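Local structure of xylulokinase (Brucella ovis, 5VM1) at residues D323-K331 with S408-T417; F338-Y349 with G377-A388. The protein probably phosphorylates D-xylulose at the expense of ATP, giving D-xylulose 5-phosphate and ADP, as a member of the FGGY carbohydrate kinase family. All coordinates share one frame; numbering follows the deposited sequence.

Both contacts lie in the C-terminal FGGY domain, and one is nested inside the other. Going from the N terminus, the chain leaves helix 319-326 through 323-331, the first half of contact 1, and then enters strand 337-339 and the loop after it, 338-349, the first half of contact 2. Helix 367-390 returns to this loop with residues 377-388 and closes the inner loop. The chain next runs through strand 399-402 of this domain's large mixed sheet, and residues 408-417, the N-cap and most of helix 409-419, close the outer loop on 323-331. The contacts also touch: Trp411 and Ile415 pack against Val378, Ala379 and Ile382, joining helices 409-419 and 367-390.

Contact 1. Residues D323-K331 with S408-T417; sequences DRELGETLK and STYWLKAIAT
Tyr410 stands between Leu326 and Leu330, in the first turn of a helix of the actin-like ATPase fold shared by FGGY kinases. Its CG lies anti to the backbone N (chi1 -161°), which sends the ring from helix 409-419 into the chain leaving helix 319-326. At the root, CB and CD2 pass Gly327 O, which sits at the ring edge, 3.4 Å from CD2. Leu326 CD2 is over the centre of one face, 3.6 Å from the Tyr410 ring centroid; Leu330 CD1 covers the opposite face nearer the rim, 4.0 Å from the same centroid. Branched leucines suit this CH-pi sandwich, since each presents a methyl to a flat surface. Further out CE2 passes Thr329 O, and at the tip the hydroxyl accepts from the backbone: Lys331 N to Tyr410 OH is 3.0 Å, with 154° at the hydrogen. The phenol thus combines an apolar body with a polar end that satisfies a loop amide.

Leu330 continues past the ring, its CD1 touching Ala414 CB and its CD2 meeting Thr417, whose hydroxyl is held by Lys413 O and by Glu466 N. Around the exposed Glu328 the contact turns polar. The extended Lys413 chain lets NZ donate to Glu328 O (3.1 Å), tilted from the carbonyl plane. Glu328, bent at chi2, accepts through OE1 from Thr409 OG1 (3.0 Å), which comes from above the carboxylate plane. Buried Ser408, the N-cap, works in two directions: OG accepts from Trp411 N and donates to Asp323 OD1 at 2.6 Å, again from above the plane.

Contact 2. Residues F338-Y349 with G377-A388; sequences FLPYLSGERTPY and GVAFAIRDNLLA
Gly377 meets Phe338 at the tight end of this contact: because Gly377 has no side chain, the helix backbone can approach the strand, and its CA makes a C-H...O contact with Phe338 O at 3.4 Å. Pro340 follows, a compact ring whose CB lies 3.9 Å from Val378 CG2 and whose CG faces Ala381 CB; the small alanine leaves the loop close to the helix, and Tyr480 packs on both Pro340 and Ala381.

Two turns beyond Gly377, Thr347 lies across Asn385. Here, in the C-terminal domain of the FGGY fold, the loop after strand 337-339 runs along helix 367-390 and is also bound to strand 295-301, Thr347 pairing by its backbone with Val300. With CG2 anti to the backbone N and OG1 beside it (chi1 -50°), Thr347 packs CG2 on the Asn385 amide and Ala388 CB and keeps OG1 for Ala283 O and Val300 N. Asn385 ND2 gives a bond to Ala381 O (2.9 Å), one turn back along its own helix, and a weak one to Thr347 O (3.2 Å, 134° at the hydrogen).

Between Tyr341 and Asp384 a water bridges: it donates to Asp384 OD2 (2.9 Å) and bonds to Tyr341 OH. Tyr349 OH lies 3.4 Å from the same Asp384 OD2, ring and carboxylate almost perpendicular, while Tyr477 takes OD1. Packing is looser on the partly exposed side, where Pro348, which follows a cis peptide, brings CB only to 4.4 Å from Ala388 CB and sets CG over one face of the Tyr349 ring.

Contact 1. Residues D323-K331 with S408-T417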
loop_
_atom_site.group_PDB
_atom_site.type_symbol
_atom_site.label_atom_id
_atom_site.label_comp_id
_atom_site.label_asym_id
_atom_site.label_seq_id
_atom_site.Cartn_x
_atom_site.Cartn_y
_atom_site.Cartn_z
ATOM N N ASP A 323 -13.007 3.148 -22.039
ATOM C CA ASP A 323 -12.050 4.246 -22.129
ATOM C C ASP A 323 -11.811 4.644 -23.591
ATOM O O ASP A 323 -11.770 5.839 -23.923
ATOM C CB ASP A 323 -10.738 3.842 -21.442
ATOM C CG ASP A 323 -9.659 4.922 -21.538
ATOM O OD1 ASP A 323 -9.798 5.947 -20.843
ATOM O OD2 ASP A 323 -8.675 4.753 -22.300
ATOM N N ARG A 324 -11.696 3.657 -24.488
ATOM C CA ARG A 324 -11.561 3.972 -25.909
ATOM C C ARG A 324 -12.815 4.656 -26.461
ATOM O O ARG A 324 -12.715 5.549 -27.306
ATOM C CB ARG A 324 -11.235 2.709 -26.704
ATOM C CG ARG A 324 -10.550 2.986 -28.027
ATOM C CD ARG A 324 -10.516 1.735 -28.922
ATOM N NE ARG A 324 -11.752 0.970 -28.815
ATOM C CZ ARG A 324 -12.828 1.165 -29.573
ATOM N NH1 ARG A 324 -12.828 2.097 -30.521
ATOM N NH2 ARG A 324 -13.908 0.422 -29.380
ATOM N N GLU A 325 -14.007 4.271 -25.989
ATOM C CA GLU A 325 -15.233 4.898 -26.487
ATOM C C GLU A 325 -15.359 6.338 -26.002
ATOM O O GLU A 325 -15.777 7.213 -26.762
ATOM C CB GLU A 325 -16.458 4.078 -26.073
ATOM C CG GLU A 325 -17.819 4.667 -26.497
ATOM C CD GLU A 325 -18.997 3.811 -26.030
ATOM O OE1 GLU A 325 -18.935 3.255 -24.911
ATOM O OE2 GLU A 325 -19.970 3.650 -26.799
ATOM N N LEU A 326 -14.973 6.608 -24.749
ATOM C CA LEU A 326 -15.095 7.956 -24.196
ATOM C C LEU A 326 -14.110 8.926 -24.846
ATOM O O LEU A 326 -14.459 10.079 -25.136
ATOM C CB LEU A 326 -14.877 7.899 -22.692
ATOM C CG LEU A 326 -15.114 9.170 -21.903
ATOM C CD1 LEU A 326 -16.533 9.674 -22.114
ATOM C CD2 LEU A 326 -14.840 8.875 -20.432
ATOM N N GLY A 327 -12.883 8.477 -25.098
ATOM C CA GLY A 327 -11.917 9.259 -25.849
ATOM C C GLY A 327 -10.836 9.888 -24.988
ATOM O O GLY A 327 -10.775 9.728 -23.762
ATOM N N GLU A 328 -10.000 10.677 -25.673
ATOM C CA GLU A 328 -8.865 11.348 -25.056
ATOM C C GLU A 328 -9.157 12.787 -24.640
ATOM O O GLU A 328 -8.439 13.321 -23.786
ATOM C CB GLU A 328 -7.665 11.355 -26.025
ATOM C CG GLU A 328 -7.286 10.008 -26.667
ATOM C CD GLU A 328 -6.492 9.084 -25.748
ATOM O OE1 GLU A 328 -5.358 9.432 -25.342
ATOM O OE2 GLU A 328 -7.003 7.991 -25.446
ATOM N N THR A 329 -10.225 13.396 -25.152
ATOM C CA THR A 329 -10.550 14.786 -24.857
ATOM C C THR A 329 -11.515 14.882 -23.674
ATOM O O THR A 329 -12.540 14.184 -23.633
ATOM C CB THR A 329 -11.143 15.465 -26.092
ATOM O OG1 THR A 329 -10.145 15.519 -27.118
ATOM C CG2 THR A 329 -11.601 16.885 -25.760
ATOM N N LEU A 330 -11.149 15.700 -22.685
ATOM C CA LEU A 330 -11.993 15.887 -21.513
ATOM C C LEU A 330 -13.272 16.616 -21.901
ATOM O O LEU A 330 -13.255 17.556 -22.707
ATOM C CB LEU A 330 -11.259 16.670 -20.427
ATOM C CG LEU A 330 -11.841 16.551 -19.007
ATOM C CD1 LEU A 330 -11.543 15.179 -18.404
ATOM C CD2 LEU A 330 -11.335 17.637 -18.083
ATOM N N LYS A 331 -14.388 16.149 -21.353
ATOM C CA LYS A 331 -15.700 16.752 -21.551
ATOM C C LYS A 331 -16.177 17.425 -20.268
ATOM O O LYS A 331 -15.800 17.027 -19.160
ATOM C CB LYS A 331 -16.716 15.693 -21.968
ATOM C CG LYS A 331 -16.414 15.032 -23.293
ATOM C CD LYS A 331 -17.423 13.945 -23.544
ATOM C CE LYS A 331 -17.033 13.051 -24.705
ATOM N NZ LYS A 331 -17.935 11.857 -24.672
ATOM N N SER A 408 -5.474 5.483 -18.523
ATOM C CA SER A 408 -6.557 6.223 -19.162
ATOM C C SER A 408 -6.216 7.715 -19.194
ATOM O O SER A 408 -6.193 8.382 -18.154
ATOM C CB SER A 408 -7.871 5.991 -18.423
ATOM O OG SER A 408 -8.777 7.015 -18.764
ATOM N N THR A 409 -5.989 8.244 -20.398
ATOM C CA THR A 409 -5.757 9.675 -20.551
ATOM C C THR A 409 -6.953 10.477 -20.041
ATOM O O THR A 409 -6.789 11.545 -19.438
ATOM C CB THR A 409 -5.474 10.007 -22.019
ATOM O OG1 THR A 409 -4.388 9.206 -22.492
ATOM C CG2 THR A 409 -5.115 11.456 -22.173
ATOM N N TYR A 410 -8.168 9.988 -20.281
ATOM C CA TYR A 410 -9.335 10.706 -19.782
ATOM C C TYR A 410 -9.290 10.797 -18.267
ATOM O O TYR A 410 -9.513 11.871 -17.698
ATOM C CB TYR A 410 -10.634 10.034 -20.236
ATOM C CG TYR A 410 -11.824 10.961 -20.153
ATOM C CD1 TYR A 410 -12.414 11.258 -18.932
ATOM C CD2 TYR A 410 -12.336 11.568 -21.306
ATOM C CE1 TYR A 410 -13.484 12.120 -18.854
ATOM C CE2 TYR A 410 -13.413 12.433 -21.239
ATOM C CZ TYR A 410 -13.982 12.710 -20.005
ATOM O OH TYR A 410 -15.047 13.581 -19.918
ATOM N N TRP A 411 -8.992 9.676 -17.601
ATOM C CA TRP A 411 -9.012 9.656 -16.138
ATOM C C TRP A 411 -8.010 10.631 -15.560
ATOM O O TRP A 411 -8.284 11.267 -14.539
ATOM C CB TRP A 411 -8.726 8.258 -15.593
ATOM C CG TRP A 411 -9.582 7.917 -14.416
ATOM C CD1 TRP A 411 -10.319 8.782 -13.649
ATOM C CD2 TRP A 411 -9.869 6.602 -13.926
ATOM N NE1 TRP A 411 -11.025 8.081 -12.692
ATOM C CE2 TRP A 411 -10.767 6.742 -12.846
ATOM C CE3 TRP A 411 -9.442 5.318 -14.288
ATOM C CZ2 TRP A 411 -11.243 5.647 -12.133
ATOM C CZ3 TRP A 411 -9.913 4.239 -13.569
ATOM C CH2 TRP A 411 -10.799 4.407 -12.509
ATOM N N LEU A 412 -6.829 10.736 -16.183
ATOM C CA LEU A 412 -5.787 11.631 -15.681
ATOM C C LEU A 412 -6.177 13.090 -15.850
ATOM O O LEU A 412 -5.943 13.903 -14.946
ATOM C CB LEU A 412 -4.458 11.354 -16.382
ATOM C CG LEU A 412 -3.891 9.966 -16.136
ATOM C CD1 LEU A 412 -2.595 9.820 -16.888
ATOM C CD2 LEU A 412 -3.685 9.757 -14.645
ATOM N N LYS A 413 -6.755 13.441 -17.005
ATOM C CA LYS A 413 -7.219 14.811 -17.208
ATOM C C LYS A 413 -8.363 15.137 -16.256
ATOM O O LYS A 413 -8.448 16.252 -15.735
ATOM C CB LYS A 413 -7.664 15.007 -18.656
ATOM C CG LYS A 413 -6.554 14.845 -19.665
ATOM C CD LYS A 413 -6.890 15.505 -20.976
ATOM C CE LYS A 413 -5.926 15.089 -22.057
ATOM N NZ LYS A 413 -6.380 15.542 -23.381
ATOM N N ALA A 414 -9.227 14.162 -15.988
ATOM C CA ALA A 414 -10.305 14.381 -15.033
ATOM C C ALA A 414 -9.766 14.616 -13.624
ATOM O O ALA A 414 -10.227 15.528 -12.928
ATOM C CB ALA A 414 -11.270 13.199 -15.051
ATOM N N ILE A 415 -8.788 13.816 -13.185
ATOM C CA ILE A 415 -8.249 13.972 -11.830
ATOM C C ILE A 415 -7.491 15.298 -11.688
ATOM O O ILE A 415 -7.618 15.995 -10.674
ATOM C CB ILE A 415 -7.370 12.756 -11.471
ATOM C CG1 ILE A 415 -8.216 11.479 -11.527
ATOM C CG2 ILE A 415 -6.768 12.913 -10.098
ATOM C CD1 ILE A 415 -7.424 10.174 -11.505
ATOM N N ALA A 416 -6.716 15.680 -12.709
ATOM C CA ALA A 416 -6.005 16.957 -12.662
ATOM C C ALA A 416 -6.977 18.128 -12.624
ATOM O O ALA A 416 -6.769 19.102 -11.890
ATOM C CB ALA A 416 -5.062 17.095 -13.861
ATOM N N THR A 417 -8.028 18.075 -13.431
ATOM C CA THR A 417 -8.947 19.195 -13.411
ATOM C C THR A 417 -9.776 19.225 -12.128
ATOM O O THR A 417 -10.124 20.311 -11.633
ATOM C CB THR A 417 -9.800 19.159 -14.675
ATOM O OG1 THR A 417 -8.916 19.238 -15.808
ATOM C CG2 THR A 417 -10.839 20.306 -14.700
HETATM O O HOH W 1 -9.192 17.384 -22.861
#

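Contact 2. Residues F338-Y349 with G377-A388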
loop_
_atom_site.group_PDB
_atom_site.type_symbol
_atom_site.label_atom_id
_atom_site.label_comp_id
_atom_site.label_asym_id
_atom_site.label_seq_id
_atom_site.Cartn_x
_atom_site.Cartn_y
_atom_site.Cartn_z
ATOM N N PHE A 338 -21.763 9.926 -10.288
ATOM C CA PHE A 338 -21.530 8.567 -9.799
ATOM C C PHE A 338 -20.855 8.637 -8.429
ATOM O O PHE A 338 -19.824 9.303 -8.270
ATOM C CB PHE A 338 -20.681 7.765 -10.785
ATOM C CG PHE A 338 -20.365 6.374 -10.336
ATOM C CD1 PHE A 338 -21.331 5.393 -10.321
ATOM C CD2 PHE A 338 -19.096 6.042 -9.939
ATOM C CE1 PHE A 338 -21.038 4.099 -9.910
ATOM C CE2 PHE A 338 -18.794 4.756 -9.529
ATOM C CZ PHE A 338 -19.765 3.787 -9.519
ATOM N N LEU A 339 -21.484 8.031 -7.427
ATOM C CA LEU A 339 -20.821 7.811 -6.147
ATOM C C LEU A 339 -20.179 6.425 -6.140
ATOM O O LEU A 339 -20.903 5.428 -6.241
ATOM C CB LEU A 339 -21.804 7.928 -5.000
ATOM C CG LEU A 339 -22.389 9.257 -4.567
ATOM C CD1 LEU A 339 -22.927 9.018 -3.172
ATOM C CD2 LEU A 339 -21.384 10.370 -4.557
ATOM N N PRO A 340 -18.841 6.306 -6.019
ATOM C CA PRO A 340 -18.195 4.990 -6.191
ATOM C C PRO A 340 -18.174 4.112 -4.943
ATOM O O PRO A 340 -17.228 3.346 -4.745
ATOM C CB PRO A 340 -16.770 5.362 -6.616
ATOM C CG PRO A 340 -16.527 6.680 -5.987
ATOM C CD PRO A 340 -17.853 7.397 -5.901
ATOM N N TYR A 341 -19.185 4.221 -4.085
ATOM C CA TYR A 341 -19.177 3.564 -2.778
ATOM C C TYR A 341 -19.735 2.146 -2.842
ATOM O O TYR A 341 -20.519 1.750 -1.960
ATOM C CB TYR A 341 -19.955 4.404 -1.769
ATOM C CG TYR A 341 -19.517 5.860 -1.676
ATOM C CD1 TYR A 341 -18.173 6.222 -1.857
ATOM C CD2 TYR A 341 -20.449 6.882 -1.414
ATOM C CE1 TYR A 341 -17.765 7.560 -1.786
ATOM C CE2 TYR A 341 -20.052 8.226 -1.312
ATOM C CZ TYR A 341 -18.706 8.555 -1.503
ATOM O OH TYR A 341 -18.282 9.870 -1.408
ATOM N N LEU A 342 -19.338 1.356 -3.852
ATOM C CA LEU A 342 -19.874 0.002 -4.027
ATOM C C LEU A 342 -19.588 -0.911 -2.839
ATOM O O LEU A 342 -20.318 -1.894 -2.637
ATOM C CB LEU A 342 -19.290 -0.638 -5.288
ATOM C CG LEU A 342 -19.525 0.182 -6.560
ATOM C CD1 LEU A 342 -18.630 -0.338 -7.637
ATOM C CD2 LEU A 342 -20.974 0.164 -6.998
ATOM N N SER A 343 -18.560 -0.589 -2.037
ATOM C CA SER A 343 -18.138 -1.373 -0.882
ATOM C C SER A 343 -18.140 -0.541 0.379
ATOM O O SER A 343 -17.343 -0.800 1.282
ATOM C CB SER A 343 -16.740 -1.955 -1.076
ATOM O OG SER A 343 -16.642 -2.669 -2.288
ATOM N N GLY A 344 -18.990 0.483 0.437
ATOM C CA GLY A 344 -18.853 1.532 1.432
ATOM C C GLY A 344 -17.791 2.502 0.955
ATOM O O GLY A 344 -17.399 2.507 -0.209
ATOM N N GLU A 345 -17.304 3.316 1.879
ATOM C CA GLU A 345 -16.163 4.179 1.610
ATOM C C GLU A 345 -15.322 4.291 2.872
ATOM O O GLU A 345 -15.846 4.257 3.988
ATOM C CB GLU A 345 -16.543 5.592 1.133
ATOM C CG GLU A 345 -15.322 6.421 0.691
ATOM C CD GLU A 345 -14.548 5.769 -0.448
ATOM O OE1 GLU A 345 -14.009 4.651 -0.275
ATOM O OE2 GLU A 345 -14.485 6.377 -1.538
ATOM N N ARG A 346 -14.001 4.401 2.682
ATOM C CA ARG A 346 -13.079 4.603 3.797
ATOM C C ARG A 346 -12.816 6.103 3.979
ATOM O O ARG A 346 -13.528 6.763 4.742
ATOM C CB ARG A 346 -11.790 3.780 3.582
ATOM C CG ARG A 346 -10.865 3.772 4.789
ATOM C CD ARG A 346 -9.866 2.617 4.805
ATOM N NE ARG A 346 -10.544 1.343 5.050
ATOM C CZ ARG A 346 -9.928 0.173 5.216
ATOM N NH1 ARG A 346 -10.655 -0.919 5.419
ATOM N NH2 ARG A 346 -8.596 0.090 5.206
ATOM N N THR A 347 -11.838 6.667 3.271
ATOM C CA THR A 347 -11.533 8.090 3.422
ATOM C C THR A 347 -12.539 8.932 2.641
ATOM O O THR A 347 -12.676 8.752 1.428
ATOM C CB THR A 347 -10.114 8.383 2.925
ATOM O OG1 THR A 347 -9.193 7.461 3.521
ATOM C CG2 THR A 347 -9.695 9.861 3.151
ATOM N N PRO A 348 -13.217 9.899 3.283
ATOM C CA PRO A 348 -13.103 10.377 4.668
ATOM C C PRO A 348 -14.233 10.010 5.653
ATOM O O PRO A 348 -14.217 10.499 6.779
ATOM C CB PRO A 348 -13.108 11.883 4.475
ATOM C CG PRO A 348 -14.130 12.050 3.379
ATOM C CD PRO A 348 -13.964 10.863 2.456
ATOM N N TYR A 349 -15.172 9.146 5.286
ATOM C CA TYR A 349 -16.365 8.992 6.109
ATOM C C TYR A 349 -16.338 7.725 6.953
ATOM O O TYR A 349 -17.081 7.636 7.939
ATOM C CB TYR A 349 -17.627 8.960 5.219
ATOM C CG TYR A 349 -17.775 10.117 4.251
ATOM C CD1 TYR A 349 -17.990 11.424 4.698
ATOM C CD2 TYR A 349 -17.641 9.902 2.874
ATOM C CE1 TYR A 349 -18.111 12.492 3.794
ATOM C CE2 TYR A 349 -17.761 10.953 1.968
ATOM C CZ TYR A 349 -17.992 12.251 2.435
ATOM O OH TYR A 349 -18.100 13.292 1.533
ATOM N N GLY A 377 -16.606 10.671 -10.910
ATOM C CA GLY A 377 -16.906 10.380 -9.518
ATOM C C GLY A 377 -15.704 9.863 -8.747
ATOM O O GLY A 377 -15.494 10.227 -7.587
ATOM N N VAL A 378 -14.910 8.986 -9.361
ATOM C CA VAL A 378 -13.710 8.549 -8.664
ATOM C C VAL A 378 -12.752 9.712 -8.516
ATOM O O VAL A 378 -12.175 9.906 -7.447
ATOM C CB VAL A 378 -13.046 7.357 -9.377
ATOM C CG1 VAL A 378 -11.606 7.195 -8.896
ATOM C CG2 VAL A 378 -13.807 6.104 -9.061
ATOM N N ALA A 379 -12.646 10.562 -9.545
ATOM C CA ALA A 379 -11.839 11.775 -9.416
ATOM C C ALA A 379 -12.300 12.619 -8.227
ATOM O O ALA A 379 -11.471 13.092 -7.440
ATOM C CB ALA A 379 -11.905 12.594 -10.701
ATOM N N PHE A 380 -13.625 12.780 -8.061
ATOM C CA PHE A 380 -14.161 13.539 -6.932
ATOM C C PHE A 380 -13.852 12.882 -5.588
ATOM O O PHE A 380 -13.540 13.577 -4.609
ATOM C CB PHE A 380 -15.672 13.720 -7.099
ATOM C CG PHE A 380 -16.042 14.554 -8.262
ATOM C CD1 PHE A 380 -15.267 15.637 -8.596
ATOM C CD2 PHE A 380 -17.144 14.247 -9.047
ATOM C CE1 PHE A 380 -15.583 16.422 -9.685
ATOM C CE2 PHE A 380 -17.464 15.018 -10.142
ATOM C CZ PHE A 380 -16.680 16.105 -10.466
ATOM N N ALA A 381 -13.889 11.552 -5.522
ATOM C CA ALA A 381 -13.449 10.874 -4.301
ATOM C C ALA A 381 -11.985 11.174 -4.001
ATOM O O ALA A 381 -11.618 11.398 -2.847
ATOM C CB ALA A 381 -13.657 9.367 -4.417
ATOM N N ILE A 382 -11.129 11.175 -5.025
ATOM C CA ILE A 382 -9.741 11.585 -4.811
ATOM C C ILE A 382 -9.682 13.019 -4.283
ATOM O O ILE A 382 -8.906 13.328 -3.380
ATOM C CB ILE A 382 -8.929 11.434 -6.113
ATOM C CG1 ILE A 382 -8.859 9.970 -6.542
ATOM C CG2 ILE A 382 -7.511 11.966 -5.921
ATOM C CD1 ILE A 382 -8.309 9.791 -7.898
ATOM N N ARG A 383 -10.510 13.911 -4.814
ATOM C CA ARG A 383 -10.524 15.280 -4.303
ATOM C C ARG A 383 -11.029 15.325 -2.861
ATOM O O ARG A 383 -10.575 16.154 -2.064
ATOM C CB ARG A 383 -11.321 16.184 -5.260
ATOM C CG ARG A 383 -12.334 17.072 -4.673
ATOM C CD ARG A 383 -11.984 18.514 -4.817
ATOM N NE ARG A 383 -12.470 19.188 -6.027
ATOM C CZ ARG A 383 -12.885 20.462 -6.030
ATOM N NH1 ARG A 383 -13.296 21.052 -7.151
ATOM N NH2 ARG A 383 -12.913 21.144 -4.884
ATOM N N ASP A 384 -11.983 14.460 -2.514
ATOM C CA ASP A 384 -12.337 14.312 -1.108
ATOM C C ASP A 384 -11.140 13.842 -0.280
ATOM O O ASP A 384 -10.944 14.283 0.863
ATOM C CB ASP A 384 -13.532 13.366 -0.938
ATOM C CG ASP A 384 -14.854 14.094 -0.980
ATOM O OD1 ASP A 384 -14.846 15.342 -0.811
ATOM O OD2 ASP A 384 -15.911 13.427 -1.106
ATOM N N ASN A 385 -10.325 12.950 -0.838
ATOM C CA ASN A 385 -9.153 12.490 -0.107
ATOM C C ASN A 385 -8.127 13.608 0.072
ATOM O O ASN A 385 -7.579 13.783 1.169
ATOM C CB ASN A 385 -8.552 11.278 -0.808
ATOM C CG ASN A 385 -9.217 10.005 -0.367
ATOM O OD1 ASN A 385 -8.611 9.136 0.277
ATOM N ND2 ASN A 385 -10.512 9.920 -0.648
ATOM N N LEU A 386 -7.862 14.380 -0.990
ATOM C CA LEU A 386 -6.910 15.482 -0.894
ATOM C C LEU A 386 -7.352 16.496 0.154
ATOM O O LEU A 386 -6.519 17.048 0.885
ATOM C CB LEU A 386 -6.714 16.139 -2.263
ATOM C CG LEU A 386 -5.799 17.372 -2.368
ATOM C CD1 LEU A 386 -5.075 17.415 -3.708
ATOM C CD2 LEU A 386 -6.543 18.665 -2.171
ATOM N N LEU A 387 -8.660 16.753 0.240
ATOM C CA LEU A 387 -9.174 17.677 1.251
ATOM C C LEU A 387 -8.920 17.150 2.666
ATOM O O LEU A 387 -8.618 17.932 3.581
ATOM C CB LEU A 387 -10.662 17.957 1.014
ATOM C CG LEU A 387 -11.123 18.856 -0.157
ATOM C CD1 LEU A 387 -12.622 19.127 -0.113
ATOM C CD2 LEU A 387 -10.363 20.160 -0.297
ATOM N N ALA A 388 -9.059 15.831 2.871
ATOM C CA ALA A 388 -8.783 15.231 4.180
ATOM C C ALA A 388 -7.314 15.376 4.565
ATOM O O ALA A 388 -6.995 15.707 5.714
ATOM C CB ALA A 388 -9.179 13.762 4.187
HETATM O O HOH W 2 -15.975 10.641 -1.819
#